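Local coordinates for VP5 (Halorubrum pleomorphic virus 2, PDB 6QGI), which is the envelope protein of a pleomorphic archaeal virus and probably drives fusion of the viral membrane with that of the haloarchaeal host, at residues Leu314-Leu320 with Val343-Met349; Asp76-Ala81 with Ala97-Val102; Ala30-Gly34 with Ser129-Asn133. One frame throughout, in Å; residues are numbered along the deposited sequence.

Interaction 1: Leu314-Leu320 with Val343-Met349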
loop_
_atom_site.group_PDB
_atom_site.type_symbol
_atom_site.label_atom_id
_atom_site.label_comp_id
_atom_site.label_asym_id
_atom_site.label_seq_id
_atom_site.Cartn_x
_atom_site.Cartn_y
_atom_site.Cartn_z
ATOM N N LEU A 314 13.937 5.697 -12.614
ATOM C CA LEU A 314 14.020 4.548 -11.714
ATOM C C LEU A 314 13.983 3.200 -12.477
ATOM O O LEU A 314 13.010 2.928 -13.189
ATOM C CB LEU A 314 12.854 4.637 -10.698
ATOM C CG LEU A 314 12.786 3.632 -9.547
ATOM C CD1 LEU A 314 13.960 3.792 -8.578
ATOM C CD2 LEU A 314 11.491 3.786 -8.790
ATOM N N PRO A 315 15.015 2.332 -12.311
ATOM C CA PRO A 315 14.993 1.022 -12.989
ATOM C C PRO A 315 14.314 -0.062 -12.139
ATOM O O PRO A 315 14.630 -0.211 -10.958
ATOM C CB PRO A 315 16.479 0.714 -13.205
ATOM C CG PRO A 315 17.220 1.567 -12.186
ATOM C CD PRO A 315 16.249 2.497 -11.513
ATOM N N GLY A 316 13.406 -0.822 -12.741
ATOM C CA GLY A 316 12.712 -1.884 -12.021
ATOM C C GLY A 316 11.759 -2.737 -12.831
ATOM O O GLY A 316 11.583 -2.534 -14.034
ATOM N N THR A 317 11.142 -3.711 -12.154
ATOM C CA THR A 317 10.202 -4.659 -12.754
ATOM C C THR A 317 8.757 -4.283 -12.425
ATOM O O THR A 317 8.477 -3.718 -11.361
ATOM C CB THR A 317 10.515 -6.093 -12.306
ATOM O OG1 THR A 317 10.693 -6.116 -10.889
ATOM C CG2 THR A 317 11.747 -6.671 -13.001
ATOM N N PHE A 318 7.845 -4.617 -13.355
ATOM C CA PHE A 318 6.419 -4.338 -13.266
ATOM C C PHE A 318 5.586 -5.518 -12.787
ATOM O O PHE A 318 5.894 -6.688 -13.047
ATOM C CB PHE A 318 5.863 -3.903 -14.626
ATOM C CG PHE A 318 6.175 -2.496 -15.059
ATOM C CD1 PHE A 318 5.495 -1.415 -14.512
ATOM C CD2 PHE A 318 7.092 -2.254 -16.075
ATOM C CE1 PHE A 318 5.757 -0.113 -14.945
ATOM C CE2 PHE A 318 7.349 -0.955 -16.509
ATOM C CZ PHE A 318 6.681 0.106 -15.941
ATOM N N ALA A 319 4.489 -5.165 -12.118
ATOM C CA ALA A 319 3.444 -6.047 -11.634
ATOM C C ALA A 319 2.122 -5.378 -11.949
ATOM O O ALA A 319 1.975 -4.171 -11.722
ATOM C CB ALA A 319 3.598 -6.295 -10.141
ATOM N N LEU A 320 1.201 -6.121 -12.560
ATOM C CA LEU A 320 -0.107 -5.582 -12.910
ATOM C C LEU A 320 -1.184 -6.424 -12.281
ATOM O O LEU A 320 -1.126 -7.648 -12.403
ATOM C CB LEU A 320 -0.298 -5.559 -14.440
ATOM C CG LEU A 320 0.536 -4.595 -15.297
ATOM C CD1 LEU A 320 0.050 -4.623 -16.713
ATOM C CD2 LEU A 320 0.389 -3.165 -14.855
ATOM N N VAL A 343 -1.068 -0.594 -10.835
ATOM C CA VAL A 343 0.304 -0.790 -11.319
ATOM C C VAL A 343 1.273 -0.807 -10.151
ATOM O O VAL A 343 1.308 0.151 -9.381
ATOM C CB VAL A 343 0.746 0.290 -12.345
ATOM C CG1 VAL A 343 2.144 -0.003 -12.890
ATOM C CG2 VAL A 343 -0.244 0.401 -13.477
ATOM N N TYR A 344 2.086 -1.871 -10.053
ATOM C CA TYR A 344 3.124 -1.991 -9.035
ATOM C C TYR A 344 4.501 -1.949 -9.708
ATOM O O TYR A 344 4.621 -2.267 -10.896
ATOM C CB TYR A 344 2.935 -3.246 -8.167
ATOM C CG TYR A 344 1.647 -3.220 -7.370
ATOM C CD1 TYR A 344 1.550 -2.492 -6.189
ATOM C CD2 TYR A 344 0.512 -3.886 -7.821
ATOM C CE1 TYR A 344 0.357 -2.428 -5.474
ATOM C CE2 TYR A 344 -0.682 -3.843 -7.106
ATOM C CZ TYR A 344 -0.755 -3.109 -5.933
ATOM O OH TYR A 344 -1.923 -3.066 -5.214
ATOM N N PHE A 345 5.518 -1.470 -8.975
ATOM C CA PHE A 345 6.874 -1.336 -9.499
ATOM C C PHE A 345 7.897 -1.662 -8.415
ATOM O O PHE A 345 8.013 -0.929 -7.428
ATOM C CB PHE A 345 7.094 0.078 -10.073
ATOM C CG PHE A 345 8.263 0.230 -11.022
ATOM C CD1 PHE A 345 8.202 -0.281 -12.315
ATOM C CD2 PHE A 345 9.397 0.942 -10.646
ATOM C CE1 PHE A 345 9.271 -0.116 -13.201
ATOM C CE2 PHE A 345 10.465 1.109 -11.533
ATOM C CZ PHE A 345 10.389 0.588 -12.808
ATOM N N THR A 346 8.602 -2.799 -8.583
ATOM C CA THR A 346 9.637 -3.267 -7.665
ATOM C C THR A 346 10.962 -2.742 -8.182
ATOM O O THR A 346 11.385 -3.110 -9.280
ATOM C CB THR A 346 9.601 -4.791 -7.533
ATOM O OG1 THR A 346 8.263 -5.194 -7.231
ATOM C CG2 THR A 346 10.566 -5.309 -6.467
ATOM N N ALA A 347 11.596 -1.851 -7.410
ATOM C CA ALA A 347 12.848 -1.213 -7.800
ATOM C C ALA A 347 13.764 -0.957 -6.627
ATOM O O ALA A 347 13.313 -0.858 -5.487
ATOM C CB ALA A 347 12.545 0.109 -8.487
ATOM N N ASP A 348 15.060 -0.811 -6.925
ATOM C CA ASP A 348 16.062 -0.463 -5.927
ATOM C C ASP A 348 16.055 1.061 -5.823
ATOM O O ASP A 348 16.544 1.749 -6.730
ATOM C CB ASP A 348 17.454 -1.027 -6.286
ATOM C CG ASP A 348 18.541 -0.726 -5.268
ATOM O OD1 ASP A 348 18.235 -0.084 -4.250
ATOM O OD2 ASP A 348 19.696 -1.132 -5.496
ATOM N N MET A 349 15.462 1.581 -4.724
ATOM C CA MET A 349 15.324 3.016 -4.448
ATOM C C MET A 349 16.678 3.716 -4.376
ATOM O O MET A 349 16.745 4.926 -4.588
ATOM C CB MET A 349 14.534 3.264 -3.149
ATOM C CG MET A 349 13.099 2.760 -3.204
ATOM S SD MET A 349 12.097 3.539 -4.494
ATOM C CE MET A 349 11.308 2.099 -5.205
#
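Two neighbouring antiparallel strands of a beta-sheet, 314-320 and 343-348, meet here, with F318 packed against F345. The strand axes run at 142° and approach to 4.6 Å. T317 and T346 form a hydrogen-bonded pair, as do A319 and Y344. Y344 N reaches A319 O at 2.8 Å. The return bond, A319 N to Y344 O, is longer at 3.1 Å.

F318 and F345 are a non-hydrogen-bonded pair. Their rings make a T-shaped contact: F345 turns an edge to the face of F318, with the planes at 63°. F345 CD1 lies 3.6 Å from F318 CE1. The V343 CG1 methyl touches the edge of the same F318 ring. F345 CG is anti to the backbone N (chi1 -161°), and the ring lies along strand 314-320 as far as L314. F345 CZ comes to 3.3 Å from G316 N. L314 CG sits at the edge of the F345 ring, in its plane, and also packs on A347 CB at 3.7 Å. L320 CD2 and V343 CG2 lie side by side on the same sheet face as the phenyl rings. I305 and L439 add to this apolar layer.

The other face carries T317, A319, Y344 and T346. A319 CB and Y344 CB touch at 3.7 Å. The polar ends here find partners beyond the two strands: Y344 OH bonds to N62, T346 OG1 to T436 and T317 OG1 to Y493. L290 and I287 of helix 285-292 pack on Y344 and T346. The whole is a mostly buried antiparallel strand pair, with aromatic packing on one face of the sheet and helix 285-292 on the other.

Interaction 2: Asp76-Ala81 with Ala97-Val102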
loop_
_atom_site.group_PDB
_atom_site.type_symbol
_atom_site.label_atom_id
_atom_site.label_comp_id
_atom_site.label_asym_id
_atom_site.label_seq_id
_atom_site.Cartn_x
_atom_site.Cartn_y
_atom_site.Cartn_z
ATOM N N ASP A 76 -5.593 -23.224 -0.017
ATOM C CA ASP A 76 -5.656 -23.807 1.331
ATOM C C ASP A 76 -6.873 -24.701 1.522
ATOM O O ASP A 76 -6.776 -25.722 2.202
ATOM C CB ASP A 76 -5.677 -22.703 2.401
ATOM C CG ASP A 76 -4.375 -21.945 2.598
ATOM O OD1 ASP A 76 -3.331 -22.400 2.073
ATOM O OD2 ASP A 76 -4.397 -20.905 3.290
ATOM N N ALA A 77 -8.021 -24.296 0.956
ATOM C CA ALA A 77 -9.286 -25.024 1.031
ATOM C C ALA A 77 -9.208 -26.332 0.254
ATOM O O ALA A 77 -9.607 -27.370 0.788
ATOM C CB ALA A 77 -10.413 -24.162 0.494
ATOM N N LYS A 78 -8.675 -26.290 -0.990
ATOM C CA LYS A 78 -8.523 -27.467 -1.848
ATOM C C LYS A 78 -7.521 -28.459 -1.255
ATOM O O LYS A 78 -7.829 -29.649 -1.235
ATOM C CB LYS A 78 -8.131 -27.086 -3.280
ATOM C CG LYS A 78 -9.298 -26.510 -4.075
ATOM C CD LYS A 78 -8.925 -26.111 -5.490
ATOM C CE LYS A 78 -10.057 -25.347 -6.122
ATOM N NZ LYS A 78 -9.722 -24.951 -7.502
ATOM N N ILE A 79 -6.363 -27.974 -0.720
ATOM C CA ILE A 79 -5.329 -28.826 -0.107
ATOM C C ILE A 79 -5.939 -29.617 1.065
ATOM O O ILE A 79 -5.822 -30.845 1.081
ATOM C CB ILE A 79 -4.055 -28.029 0.302
ATOM C CG1 ILE A 79 -3.243 -27.662 -0.954
ATOM C CG2 ILE A 79 -3.171 -28.818 1.294
ATOM C CD1 ILE A 79 -2.297 -26.539 -0.787
ATOM N N ALA A 80 -6.638 -28.923 1.992
ATOM C CA ALA A 80 -7.303 -29.534 3.149
ATOM C C ALA A 80 -8.390 -30.522 2.719
ATOM O O ALA A 80 -8.552 -31.560 3.361
ATOM C CB ALA A 80 -7.904 -28.459 4.032
ATOM N N ALA A 81 -9.113 -30.210 1.625
ATOM C CA ALA A 81 -10.145 -31.079 1.066
ATOM C C ALA A 81 -9.511 -32.336 0.465
ATOM O O ALA A 81 -10.085 -33.413 0.597
ATOM C CB ALA A 81 -10.953 -30.333 0.009
ATOM N N ALA A 97 -13.519 -29.422 6.298
ATOM C CA ALA A 97 -12.079 -29.173 6.362
ATOM C C ALA A 97 -11.686 -28.057 5.408
ATOM O O ALA A 97 -10.836 -27.233 5.742
ATOM C CB ALA A 97 -11.314 -30.437 6.024
ATOM N N ALA A 98 -12.323 -28.027 4.228
ATOM C CA ALA A 98 -12.098 -27.009 3.212
ATOM C C ALA A 98 -12.618 -25.648 3.681
ATOM O O ALA A 98 -11.867 -24.677 3.615
ATOM C CB ALA A 98 -12.768 -27.413 1.910
ATOM N N THR A 99 -13.875 -25.586 4.192
ATOM C CA THR A 99 -14.523 -24.350 4.665
ATOM C C THR A 99 -13.796 -23.735 5.865
ATOM O O THR A 99 -13.691 -22.508 5.935
ATOM C CB THR A 99 -16.002 -24.577 5.012
ATOM O OG1 THR A 99 -16.110 -25.611 5.988
ATOM C CG2 THR A 99 -16.853 -24.897 3.794
ATOM N N THR A 100 -13.288 -24.577 6.790
ATOM C CA THR A 100 -12.546 -24.157 7.981
ATOM C C THR A 100 -11.292 -23.404 7.552
ATOM O O THR A 100 -10.964 -22.393 8.168
ATOM C CB THR A 100 -12.238 -25.370 8.877
ATOM O OG1 THR A 100 -13.479 -25.928 9.298
ATOM C CG2 THR A 100 -11.414 -25.015 10.109
ATOM N N GLU A 101 -10.629 -23.860 6.473
ATOM C CA GLU A 101 -9.439 -23.210 5.929
ATOM C C GLU A 101 -9.802 -21.872 5.291
ATOM O O GLU A 101 -9.029 -20.925 5.422
ATOM C CB GLU A 101 -8.715 -24.117 4.930
ATOM C CG GLU A 101 -8.012 -25.292 5.592
ATOM C CD GLU A 101 -6.909 -24.946 6.573
ATOM O OE1 GLU A 101 -5.828 -24.498 6.125
ATOM O OE2 GLU A 101 -7.128 -25.126 7.793
ATOM N N VAL A 102 -10.986 -21.786 4.639
ATOM C CA VAL A 102 -11.513 -20.558 4.020
ATOM C C VAL A 102 -11.769 -19.541 5.131
ATOM O O VAL A 102 -11.273 -18.419 5.066
ATOM C CB VAL A 102 -12.807 -20.821 3.181
ATOM C CG1 VAL A 102 -13.428 -19.525 2.658
ATOM C CG2 VAL A 102 -12.545 -21.780 2.037
HETATM O O HOH W 1 -4.130 -26.081 3.793
HETATM O O HOH W 2 -5.765 -21.391 5.839
#
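E101 OE1 has two waters beside it, and they link it to D76 on the facing helix. Water 1 donates to E101 OE1 at 3.3 Å and to the backbone D76 O at 3.1 Å. Water 2 lies 2.9 Å from D76 OD2 and is also within reach of E101 OE1, but its protons do not settle both bonds. D76 OD2 has a salt bridge to R271 as well. The E101 chain bends at CG (chi2 -62°), which folds its carboxylate back beside helix 66-86. On the way, E101 CG packs on A80 CB at 3.5 Å.

The rest of the contact is made by small residues. Helices 66-86 and 91-133 are the two arms of a helical hairpin. They run antiparallel at 152°, and their axes approach to 7.5 Å. A98 CB comes 3.4 Å from A77 O and also touches A81 CB. A77 CB meets V102 CG2 at 3.5 Å. I246 and W249 of helix 225-253 border this alanine patch.

No direct hydrogen bond joins the segments. The two carboxylates stay 4.8 Å apart between D76 OD2 and E101 OE1. Water between them, and R271 on D76, would probably ease the like charges. The small alanines let the helices come close, with V102 adding to the apolar packing.

Interaction 3: Ala30-Gly34 with Ser129-Asn133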
loop_
_atom_site.group_PDB
_atom_site.type_symbol
_atom_site.label_atom_id
_atom_site.label_comp_id
_atom_site.label_asym_id
_atom_site.label_seq_id
_atom_site.Cartn_x
_atom_site.Cartn_y
_atom_site.Cartn_z
ATOM N N ALA A 30 -0.857 9.737 18.196
ATOM C CA ALA A 30 -1.569 10.996 18.357
ATOM C C ALA A 30 -0.681 12.039 19.025
ATOM O O ALA A 30 0.077 11.676 19.935
ATOM C CB ALA A 30 -2.825 10.792 19.167
ATOM N N PRO A 31 -0.778 13.331 18.608
ATOM C CA PRO A 31 0.054 14.372 19.227
ATOM C C PRO A 31 -0.138 14.459 20.736
ATOM O O PRO A 31 -1.252 14.225 21.225
ATOM C CB PRO A 31 -0.419 15.660 18.546
ATOM C CG PRO A 31 -0.974 15.200 17.248
ATOM C CD PRO A 31 -1.606 13.890 17.517
ATOM N N PRO A 32 0.925 14.831 21.477
ATOM C CA PRO A 32 0.814 14.938 22.932
ATOM C C PRO A 32 0.097 16.197 23.404
ATOM O O PRO A 32 -0.075 17.148 22.651
ATOM C CB PRO A 32 2.278 14.976 23.379
ATOM C CG PRO A 32 2.983 15.618 22.256
ATOM C CD PRO A 32 2.311 15.111 21.027
ATOM N N GLU A 33 -0.276 16.213 24.685
ATOM C CA GLU A 33 -0.851 17.388 25.329
ATOM C C GLU A 33 0.320 18.283 25.757
ATOM O O GLU A 33 1.458 17.810 25.805
ATOM C CB GLU A 33 -1.740 16.973 26.512
ATOM C CG GLU A 33 -3.077 16.395 26.072
ATOM C CD GLU A 33 -4.120 16.142 27.145
ATOM O OE1 GLU A 33 -4.214 16.944 28.104
ATOM O OE2 GLU A 33 -4.869 15.148 27.005
ATOM N N GLY A 34 0.055 19.553 26.024
ATOM C CA GLY A 34 1.097 20.485 26.437
ATOM C C GLY A 34 1.851 21.142 25.302
ATOM O O GLY A 34 2.874 21.798 25.528
ATOM N N SER A 129 -9.113 14.076 22.087
ATOM C CA SER A 129 -8.876 14.270 23.519
ATOM C C SER A 129 -7.899 15.426 23.701
ATOM O O SER A 129 -8.213 16.388 24.400
ATOM C CB SER A 129 -8.335 12.996 24.166
ATOM O OG SER A 129 -9.282 11.943 24.145
ATOM N N THR A 130 -6.745 15.353 23.008
ATOM C CA THR A 130 -5.674 16.356 23.008
ATOM C C THR A 130 -6.189 17.722 22.505
ATOM O O THR A 130 -5.759 18.757 23.018
ATOM C CB THR A 130 -4.490 15.860 22.153
ATOM O OG1 THR A 130 -4.120 14.549 22.564
ATOM C CG2 THR A 130 -3.282 16.741 22.270
ATOM N N VAL A 131 -7.107 17.722 21.520
ATOM C CA VAL A 131 -7.672 18.950 20.948
ATOM C C VAL A 131 -8.605 19.612 21.988
ATOM O O VAL A 131 -8.359 20.760 22.354
ATOM C CB VAL A 131 -8.355 18.706 19.568
ATOM C CG1 VAL A 131 -9.105 19.939 19.093
ATOM C CG2 VAL A 131 -7.331 18.284 18.512
ATOM N N VAL A 132 -9.614 18.877 22.509
ATOM C CA VAL A 132 -10.552 19.381 23.526
ATOM C C VAL A 132 -9.777 19.886 24.764
ATOM O O VAL A 132 -10.028 21.009 25.212
ATOM C CB VAL A 132 -11.631 18.322 23.903
ATOM C CG1 VAL A 132 -12.377 18.691 25.186
ATOM C CG2 VAL A 132 -12.621 18.122 22.761
ATOM N N ASN A 133 -8.811 19.083 25.273
ATOM C CA ASN A 133 -8.000 19.415 26.450
ATOM C C ASN A 133 -7.115 20.646 26.239
ATOM O O ASN A 133 -6.832 21.339 27.223
ATOM C CB ASN A 133 -7.146 18.232 26.895
ATOM C CG ASN A 133 -7.928 17.182 27.640
ATOM O OD1 ASN A 133 -8.648 17.467 28.605
ATOM N ND2 ASN A 133 -7.799 15.937 27.214
#
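The E33 and N133 side chains cross at an angle where an irregular segment, 30-34, runs past the last turn of helix 91-133. The carboxylate and amide planes are turned 26° from each other. E33 OE2 is 3.0 Å from N133 ND2, and E33 OE1 lies 3.4 Å from N133 CB. The carboxylate thus lies along the asparagine from CB to the amide nitrogen. The E33 chain is extended beyond CG (chi2 -171°), which carries the carboxylate across to N133.

T130 takes the middle of the contact and crosses E33 obliquely. E33 CG rests on T130 CG2 at 3.8 Å. T130 OG1 stands beside the backbone N (chi1 -51°), which puts CG2 anti to that N. The methyl is directed at the carbonyls of the proline pair, with P32 O 3.3 Å from T130 CG2. T130 OG1 hydrogen-bonds back to S126 O in its own helix.

Helix 37-60 completes the surroundings. L40 packs on T130, while Q43 touches both prolines and T47 touches P31. Residues 30-34 lead into helix 37-60 and lie against the C-terminal end of helix 91-133. T130 OG1 is 3.2 Å from P31 O.

In the fold
Interactions 2 and 3 share the long helix 91-133. Interaction 2 packs helix 66-86 near its start, and interaction 3 sets residues 30-34 against its end. Their centres are about 48 Å apart, and along the chain interaction 2 is nested within the loop closed by interaction 3. Both belong to the N-terminal part of the envelope protein. Interaction 1 follows later in the chain and belongs to a beta-sheet region. Its centre lies about 34 Å from that of interaction 2. Interactions 1 and 3 lie on opposite sides of the chain's centre, about 40 Å apart between centres. None of the three contacts touches another. The glycan on N396 is attached to none of their segments.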